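Local coordinates for cysteine hydrolase (Pseudomonas syringae pv. phaseolicola 1448A, PDB 3IRV), which is probably a hydrolase of the isochorismatase-like cysteine hydrolase family, its exact substrate not established, at residues A[128-131]-A[132-136]; A[103-106]-A[107-110]. One frame throughout, in Å; residues are numbered along the deposited sequence.

Contact 1: A[128-131]-A[132-136]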
loop_
_atom_site.group_PDB
_atom_site.type_symbol
_atom_site.label_atom_id
_atom_site.label_comp_id
_atom_site.label_asym_id
_atom_site.label_seq_id
_atom_site.Cartn_x
_atom_site.Cartn_y
_atom_site.Cartn_z
ATOM N N THR A 128 12.353 -7.998 5.304
ATOM C CA THR A 128 12.081 -9.254 6.002
ATOM C C THR A 128 12.673 -10.426 5.270
ATOM O O THR A 128 13.098 -10.309 4.114
ATOM C CB THR A 128 10.578 -9.592 6.094
ATOM O OG1 THR A 128 10.092 -10.033 4.809
ATOM C CG2 THR A 128 9.779 -8.427 6.605
ATOM N N ASP A 129 12.641 -11.588 5.931
ATOM C CA ASP A 129 13.108 -12.842 5.304
ATOM C C ASP A 129 12.227 -13.353 4.150
ATOM O O ASP A 129 12.584 -14.311 3.485
ATOM C CB ASP A 129 13.128 -13.953 6.360
ATOM C CG ASP A 129 14.225 -13.798 7.395
ATOM O OD1 ASP A 129 15.048 -12.851 7.323
ATOM O OD2 ASP A 129 14.265 -14.660 8.319
ATOM N N LEU A 130 11.045 -12.748 3.938
ATOM C CA LEU A 130 10.028 -13.394 3.098
ATOM C C LEU A 130 10.493 -13.634 1.659
ATOM O O LEU A 130 10.288 -14.720 1.127
ATOM C CB LEU A 130 8.735 -12.566 3.102
ATOM C CG LEU A 130 7.574 -13.164 2.317
ATOM C CD1 LEU A 130 7.229 -14.565 2.825
ATOM C CD2 LEU A 130 6.354 -12.230 2.385
ATOM N N ASP A 131 11.152 -12.653 1.043
ATOM C CA ASP A 131 11.551 -12.823 -0.347
ATOM C C ASP A 131 12.554 -13.966 -0.508
ATOM O O ASP A 131 12.511 -14.698 -1.501
ATOM C CB ASP A 131 12.112 -11.520 -0.907
ATOM C CG ASP A 131 12.161 -11.517 -2.415
ATOM O OD1 ASP A 131 11.105 -11.705 -3.059
ATOM O OD2 ASP A 131 13.272 -11.344 -2.953
ATOM N N THR A 132 13.434 -14.130 0.481
ATOM C CA THR A 132 14.408 -15.244 0.437
ATOM C C THR A 132 13.666 -16.584 0.517
ATOM O O THR A 132 13.891 -17.486 -0.307
ATOM C CB THR A 132 15.423 -15.125 1.577
ATOM O OG1 THR A 132 16.199 -13.927 1.414
ATOM C CG2 THR A 132 16.345 -16.369 1.650
ATOM N N VAL A 133 12.738 -16.699 1.468
ATOM C CA VAL A 133 11.974 -17.924 1.661
ATOM C C VAL A 133 11.204 -18.303 0.361
ATOM O O VAL A 133 11.219 -19.457 -0.081
ATOM C CB VAL A 133 11.055 -17.795 2.888
ATOM C CG1 VAL A 133 10.075 -18.977 3.005
ATOM C CG2 VAL A 133 11.905 -17.630 4.172
ATOM N N LEU A 134 10.578 -17.310 -0.264
ATOM C CA LEU A 134 9.766 -17.573 -1.453
ATOM C C LEU A 134 10.654 -17.891 -2.647
ATOM O O LEU A 134 10.442 -18.882 -3.353
ATOM C CB LEU A 134 8.899 -16.347 -1.764
ATOM C CG LEU A 134 7.824 -16.018 -0.723
ATOM C CD1 LEU A 134 7.131 -14.705 -1.098
ATOM C CD2 LEU A 134 6.791 -17.171 -0.676
ATOM N N ARG A 135 11.660 -17.057 -2.896
ATOM C CA ARG A 135 12.471 -17.289 -4.106
ATOM C C ARG A 135 13.342 -18.533 -3.999
ATOM O O ARG A 135 13.558 -19.205 -4.997
ATOM C CB ARG A 135 13.324 -16.068 -4.478
ATOM C CG ARG A 135 12.502 -14.822 -4.863
ATOM C CD ARG A 135 11.602 -15.054 -6.095
ATOM N NE ARG A 135 10.984 -13.800 -6.543
ATOM C CZ ARG A 135 10.055 -13.685 -7.482
ATOM N NH1 ARG A 135 9.592 -14.752 -8.126
ATOM N NH2 ARG A 135 9.582 -12.467 -7.780
ATOM N N ALA A 136 13.797 -18.864 -2.781
ATOM C CA ALA A 136 14.573 -20.113 -2.591
ATOM C C ALA A 136 13.771 -21.347 -3.045
ATOM O O ALA A 136 14.347 -22.335 -3.542
ATOM C CB ALA A 136 14.996 -20.254 -1.135
HETATM O O HOH W 1 11.381 -11.286 -5.474
#
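The short helix 130-136 and the residues leading into it, part of the isochorismatase-like alpha/beta fold, join D129, L130 and D131 to V133, L134 and R135 by i to i+4 bonds. V133 N donates to D129 O at 3.1 Å, almost straight at 169°; L134 N to L130 O and R135 N to D131 O follow. T128, ahead of the turn that leads into the helix, makes a capping bond: its OG1 takes the N-H of L130 at 3.0 Å while also bonding G124 O. On the buried side L130 CG meets L134 CD1 at 3.8 Å, the two leucines crossing at a slant; L134 CG rests 3.3 Å from L130 O. Outside, in one of two D131 conformers, D131 OD1 bonds Y165 OH and stays 4.1 Å from R135 NE, too far for a salt bridge, carboxylate and guanidinium planes perpendicular. Water 1 accepts from R135 NE at 2.8 Å in the guanidinium plane; its bridge to D131 OD1 is doubtful, being short at 2.5 Å and conformer-dependent. The Y165 ring makes a cation-pi contact with R135. L130 and L134 press on strands 23-28 and 66-72, and V133 reaches strands 66-72 and 115-119, seating the helix against the parallel sheet.

Contact 2: A[103-106]-A[107-110]; sequences EVIE and ALAP
I105 and L108 form the tight, buried part of this turn: their side chains run side by side in the same direction, I105 CD1 lying 4.0 Å from L108 CD1. I105 gets there with CG1 held between its backbone N and carbonyl carbon (chi1 59°), which lays CG1 and CD1 along the leucine. V104 adds a second apolar patch, its CG1 3.9 Å from P110 CD, the valine and the proline ring reaching toward each other, and 3.7 Å from L108 O. I105, L108 and V104 are buried: I105 packs against V50, K32 and C35, L108 against I53 and Q54 of helix 50-62, and V104 against Y69 of strand 66-72, which the partly exposed P110 also touches. The backbone makes a short 3-10 turn at E106 and A107, within the long connection between helix 91-94 and strand 115-119. Two i to i+3 bonds build it, L108 N to I105 O at 2.9 Å and A109 N to E106 O at 3.1 Å; in both the donor stands well above the carbonyl plane, by 70° in the second. The solvent side is looser. E106 is exposed, and the bend at chi2 (56°) brings its carboxylate alongside A109, E106 OE2 lying 3.5 Å from A109 CB, a contact without a hydrogen bond. A107 lies at the border of the two sides: though exposed, it touches V50 of helix 50-62, and its carbonyl O accepts from Q54 NE2.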
loop_
_atom_site.group_PDB
_atom_site.type_symbol
_atom_site.label_atom_id
_atom_site.label_comp_id
_atom_site.label_asym_id
_atom_site.label_seq_id
_atom_site.Cartn_x
_atom_site.Cartn_y
_atom_site.Cartn_z
ATOM N N GLU A 103 2.147 -13.940 20.084
ATOM C CA GLU A 103 2.100 -15.319 19.571
ATOM C C GLU A 103 0.893 -15.547 18.663
ATOM O O GLU A 103 -0.178 -14.965 18.876
ATOM C CB GLU A 103 2.056 -16.315 20.742
ATOM C CG GLU A 103 3.231 -16.201 21.721
ATOM C CD GLU A 103 4.600 -16.527 21.094
ATOM O OE1 GLU A 103 4.670 -17.291 20.082
ATOM O OE2 GLU A 103 5.632 -16.009 21.614
ATOM N N VAL A 104 1.078 -16.400 17.650
ATOM C CA VAL A 104 -0.030 -16.827 16.787
ATOM C C VAL A 104 -1.103 -17.559 17.606
ATOM O O VAL A 104 -0.781 -18.332 18.518
ATOM C CB VAL A 104 0.478 -17.734 15.642
ATOM C CG1 VAL A 104 -0.685 -18.317 14.813
ATOM C CG2 VAL A 104 1.468 -16.938 14.734
ATOM N N ILE A 105 -2.368 -17.287 17.305
ATOM C CA ILE A 105 -3.458 -17.947 18.007
ATOM C C ILE A 105 -3.407 -19.469 17.895
ATOM O O ILE A 105 -3.038 -20.035 16.854
ATOM C CB ILE A 105 -4.848 -17.431 17.554
ATOM C CG1 ILE A 105 -5.066 -17.636 16.048
ATOM C CG2 ILE A 105 -4.992 -15.964 17.891
ATOM C CD1 ILE A 105 -6.532 -17.276 15.634
ATOM N N GLU A 106 -3.821 -20.126 18.984
ATOM C CA GLU A 106 -3.752 -21.590 19.047
ATOM C C GLU A 106 -4.605 -22.255 17.959
ATOM O O GLU A 106 -4.238 -23.310 17.436
ATOM C CB GLU A 106 -4.144 -22.097 20.438
ATOM C CG GLU A 106 -3.669 -23.529 20.751
ATOM C CD GLU A 106 -2.148 -23.723 20.604
ATOM O OE1 GLU A 106 -1.370 -22.845 21.051
ATOM O OE2 GLU A 106 -1.734 -24.764 20.044
ATOM N N ALA A 107 -5.717 -21.619 17.589
ATOM C CA ALA A 107 -6.580 -22.160 16.537
ATOM C C ALA A 107 -5.866 -22.296 15.196
ATOM O O ALA A 107 -6.304 -23.091 14.335
ATOM C CB ALA A 107 -7.847 -21.309 16.386
ATOM N N LEU A 108 -4.763 -21.545 15.034
ATOM C CA LEU A 108 -3.980 -21.591 13.804
ATOM C C LEU A 108 -2.522 -21.955 14.084
ATOM O O LEU A 108 -1.636 -21.604 13.309
ATOM C CB LEU A 108 -4.066 -20.242 13.055
ATOM C CG LEU A 108 -5.449 -19.809 12.564
ATOM C CD1 LEU A 108 -5.308 -18.417 11.966
ATOM C CD2 LEU A 108 -5.987 -20.803 11.531
ATOM N N ALA A 109 -2.279 -22.682 15.181
ATOM C CA ALA A 109 -0.909 -22.950 15.641
ATOM C C ALA A 109 -0.022 -23.470 14.517
ATOM O O ALA A 109 -0.371 -24.445 13.860
ATOM C CB ALA A 109 -0.923 -23.950 16.787
ATOM N N PRO A 110 1.107 -22.780 14.264
ATOM C CA PRO A 110 2.025 -23.259 13.235
ATOM C C PRO A 110 2.493 -24.680 13.505
ATOM O O PRO A 110 2.692 -25.075 14.669
ATOM C CB PRO A 110 3.204 -22.269 13.328
ATOM C CG PRO A 110 2.542 -20.981 13.832
ATOM C CD PRO A 110 1.560 -21.500 14.853
#

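How the contacts relate
Contacts 1 and 2 are a short helix (contact 1) and a 3-10 turn in a loop (contact 2) of one isochorismatase-like domain, their centres about 22 Å apart and their nearest atoms about 13 Å apart, without touching. They come in series along the chain: contact 2 closes before strand 115-119 and contact 1 opens after it, so the two flank that strand in sequence. Both also lean on strand 66-72, contact 2 through Y69 and R71, contact 1 through M66 and I68, so strand 66-72 is touched by both. Neither contact includes a bound ligand, and neither is touched by the second protein chain of the assembly; the relation between them is one of fold alone.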